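Local coordinates for 8-demethyl-8-aminoriboflavin-5'-phosphate synthase (Streptomyces davawensis, PDB 5MLD), which replaces the C-8 methyl group of FMN with an amino group taken from glutamate, forming 8-demethyl-8-aminoriboflavin-5'-phosphate on the pathway to the antibiotic roseoflavin, at residues 117-121 / 122-126. Sequence-based numbering, arbitrary orientation.
Sequences TKQFP and LYNKV
Leu122 follows Pro121 directly at the middle of a type I turn that runs from Phe120 to Tyr123, with its CD2 beside the Pro121 carbonyl, 3.9 Å from C. The turn closes at Tyr123, whose backbone N donates to Phe120 O over 3.1 Å. Beyond the backbone, the tyrosine ring serves two partners at once, while its OH bonds to Asn159 and Asn195 of a neighbouring subunit in the tetramer. Gln119 lays its CB over one face, 4.2 Å from the ring centroid of Tyr123 in a CH-pi contact, and sends its extended chain past the CD2 side of the ring. Phe120 instead meets the ring edge near its plane, CD2 to Tyr123 CE1 at 3.7 Å, with the two rings inclined at 77°. A water bridges the turn, donating to Pro121 O and Tyr123 O. Asn124 then returns to Gln119: its ND2 donates to OE1 over 3.3 Å, a bent bond (141°) between side chains that cross at about a right angle. Because CG of Asn124 stands anti to its carbonyl carbon (chi1 -55°), the amide is carried back toward the glutamine. Both amides are also held by the segment beyond helix 183-205, Gln119 NE2 by Tyr208 O and Thr210 O, Asn124 OD1 by Tyr208 N. Lys125 completes a second turn, type II, from Leu122. The consecutive turns thus lead from the loop after helix 98-107 into strand 125-132 of the flavodoxin-like sheet, where Lys125 NZ reaches Arg80 O and Ala82 O, Val126 pairs with strand 84-92 and packs on helix 183-205, and helix 212-220 touches the rings of Phe120 and Tyr123 through Leu212.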
ATOM      1  N   THR A 117     -30.239  16.317   0.516  1.00 52.56           N
ATOM      2  CA  THR A 117     -29.281  16.135  -0.568  1.00 47.98           C
ATOM      3  C   THR A 117     -29.240  14.702  -1.066  1.00 42.37           C
ATOM      4  O   THR A 117     -28.829  14.472  -2.211  1.00 42.80           O
ATOM      5  CB  THR A 117     -27.862  16.495  -0.144  1.00 42.47           C
ATOM      6  OG1 THR A 117     -27.467  15.628   0.938  1.00 50.47           O
ATOM      7  CG2 THR A 117     -27.799  17.942   0.347  1.00 51.70           C
ATOM      8  N   LYS A 118     -29.627  13.739  -0.229  1.00 34.77           N
ATOM      9  CA  LYS A 118     -29.381  12.328  -0.511  1.00 35.73           C
ATOM     10  C   LYS A 118     -27.892  12.091  -0.760  1.00 34.31           C
ATOM     11  O   LYS A 118     -27.488  11.325  -1.639  1.00 28.92           O
ATOM     12  CB  LYS A 118     -30.227  11.835  -1.688  1.00 36.71           C
ATOM     13  CG  LYS A 118     -31.705  12.200  -1.582  1.00 41.21           C
ATOM     14  CD  LYS A 118     -32.322  11.652  -0.302  1.00 43.63           C
ATOM     15  CE  LYS A 118     -33.814  11.956  -0.239  1.00 49.17           C
ATOM     16  NZ  LYS A 118     -34.518  11.509  -1.476  1.00 49.40           N
ATOM     17  N   GLN A 119     -27.064  12.757   0.036  1.00 30.87           N
ATOM     18  CA  GLN A 119     -25.620  12.603  -0.025  1.00 30.94           C
ATOM     19  C   GLN A 119     -25.092  12.300   1.367  1.00 31.92           C
ATOM     20  O   GLN A 119     -25.732  12.610   2.373  1.00 29.94           O
ATOM     21  CB  GLN A 119     -24.952  13.861  -0.578  1.00 27.93           C
ATOM     22  CG  GLN A 119     -25.248  14.102  -2.048  1.00 31.84           C
ATOM     23  CD  GLN A 119     -24.851  15.482  -2.502  1.00 30.68           C
ATOM     24  OE1 GLN A 119     -24.434  16.320  -1.697  1.00 25.61           O
ATOM     25  NE2 GLN A 119     -24.977  15.736  -3.805  1.00 28.01           N
ATOM     26  N   PHE A 120     -23.913  11.673   1.415  1.00 29.90           N
ATOM     27  CA  PHE A 120     -23.250  11.454   2.691  1.00 27.58           C
ATOM     28  C   PHE A 120     -22.937  12.803   3.344  1.00 26.95           C
ATOM     29  O   PHE A 120     -22.811  13.821   2.655  1.00 26.70           O
ATOM     30  CB  PHE A 120     -21.975  10.620   2.493  1.00 26.14           C
ATOM     31  CG  PHE A 120     -22.205   9.308   1.786  1.00 26.22           C
ATOM     32  CD1 PHE A 120     -23.380   8.579   1.984  1.00 28.00           C
ATOM     33  CD2 PHE A 120     -21.253   8.801   0.911  1.00 26.50           C
ATOM     34  CE1 PHE A 120     -23.587   7.363   1.320  1.00 26.75           C
ATOM     35  CE2 PHE A 120     -21.451   7.591   0.249  1.00 28.90           C
ATOM     36  CZ  PHE A 120     -22.626   6.867   0.451  1.00 26.71           C
ATOM     37  N   PRO A 121     -22.804  12.831   4.679  1.00 25.79           N
ATOM     38  CA  PRO A 121     -22.682  14.118   5.388  1.00 29.99           C
ATOM     39  C   PRO A 121     -21.468  14.937   5.003  1.00 26.96           C
ATOM     40  O   PRO A 121     -21.512  16.167   5.128  1.00 25.72           O
ATOM     41  CB  PRO A 121     -22.607  13.704   6.867  1.00 25.86           C
ATOM     42  CG  PRO A 121     -23.195  12.376   6.919  1.00 32.88           C
ATOM     43  CD  PRO A 121     -22.924  11.704   5.614  1.00 27.46           C
ATOM     44  N   LEU A 122     -20.386  14.311   4.546  1.00 24.28           N
ATOM     45  CA  LEU A 122     -19.160  15.042   4.246  1.00 25.25           C
ATOM     46  C   LEU A 122     -19.017  15.370   2.761  1.00 22.03           C
ATOM     47  O   LEU A 122     -17.960  15.846   2.333  1.00 20.86           O
ATOM     48  CB  LEU A 122     -17.946  14.251   4.756  1.00 23.01           C
ATOM     49  CG  LEU A 122     -17.992  13.994   6.271  1.00 26.03           C
ATOM     50  CD1 LEU A 122     -16.742  13.290   6.777  1.00 24.40           C
ATOM     51  CD2 LEU A 122     -18.192  15.294   7.045  1.00 25.54           C
ATOM     52  N   TYR A 123     -20.055  15.134   1.970  1.00 22.99           N
ATOM     53  CA  TYR A 123     -20.049  15.549   0.572  1.00 22.47           C
ATOM     54  C   TYR A 123     -19.802  17.048   0.436  1.00 23.00           C
ATOM     55  O   TYR A 123     -20.181  17.848   1.297  1.00 22.39           O
ATOM     56  CB  TYR A 123     -21.378  15.178  -0.096  1.00 20.48           C
ATOM     57  CG  TYR A 123     -21.227  14.007  -1.054  1.00 20.56           C
ATOM     58  CD1 TYR A 123     -20.890  12.749  -0.581  1.00 21.32           C
ATOM     59  CD2 TYR A 123     -21.425  14.164  -2.416  1.00 21.71           C
ATOM     60  CE1 TYR A 123     -20.744  11.679  -1.437  1.00 22.31           C
ATOM     61  CE2 TYR A 123     -21.285  13.101  -3.283  1.00 21.76           C
ATOM     62  CZ  TYR A 123     -20.945  11.863  -2.792  1.00 20.55           C
ATOM     63  OH  TYR A 123     -20.792  10.793  -3.641  1.00 21.85           O
ATOM     64  N   ASN A 124     -19.154  17.417  -0.673  1.00 20.31           N
ATOM     65  CA  ASN A 124     -18.815  18.782  -1.069  1.00 22.72           C
ATOM     66  C   ASN A 124     -17.708  19.399  -0.240  1.00 23.51           C
ATOM     67  O   ASN A 124     -17.471  20.616  -0.343  1.00 22.10           O
ATOM     68  CB  ASN A 124     -20.047  19.686  -1.058  1.00 21.94           C
ATOM     69  CG  ASN A 124     -21.128  19.107  -1.903  1.00 27.35           C
ATOM     70  OD1 ASN A 124     -20.938  18.950  -3.102  1.00 27.27           O
ATOM     71  ND2 ASN A 124     -22.233  18.705  -1.286  1.00 26.57           N
ATOM     72  N   LYS A 125     -17.010  18.603   0.562  1.00 20.67           N
ATOM     73  CA  LYS A 125     -15.838  19.098   1.269  1.00 17.19           C
ATOM     74  C   LYS A 125     -14.570  18.711   0.510  1.00 16.82           C
ATOM     75  O   LYS A 125     -14.591  17.938  -0.453  1.00 20.09           O
ATOM     76  CB  LYS A 125     -15.835  18.568   2.706  1.00 16.64           C
ATOM     77  CG  LYS A 125     -17.048  19.042   3.504  1.00 21.44           C
ATOM     78  CD  LYS A 125     -17.067  18.379   4.867  1.00 21.30           C
ATOM     79  CE  LYS A 125     -18.276  18.826   5.656  1.00 22.03           C
ATOM     80  NZ  LYS A 125     -18.278  20.285   5.869  1.00 26.39           N
ATOM     81  N   VAL A 126     -13.452  19.293   0.926  1.00 18.66           N
ATOM     82  CA  VAL A 126     -12.182  19.126   0.223  1.00 16.80           C
ATOM     83  C   VAL A 126     -11.145  18.656   1.229  1.00 18.98           C
ATOM     84  O   VAL A 126     -11.135  19.122   2.374  1.00 16.81           O
ATOM     85  CB  VAL A 126     -11.738  20.442  -0.451  1.00 17.32           C
ATOM     86  CG1 VAL A 126     -10.344  20.312  -1.027  1.00 21.29           C
ATOM     87  CG2 VAL A 126     -12.723  20.842  -1.547  1.00 20.75           C
TER
HETATM   88  O   HOH W   1     -21.459  18.138   3.611  1.00 30.46           O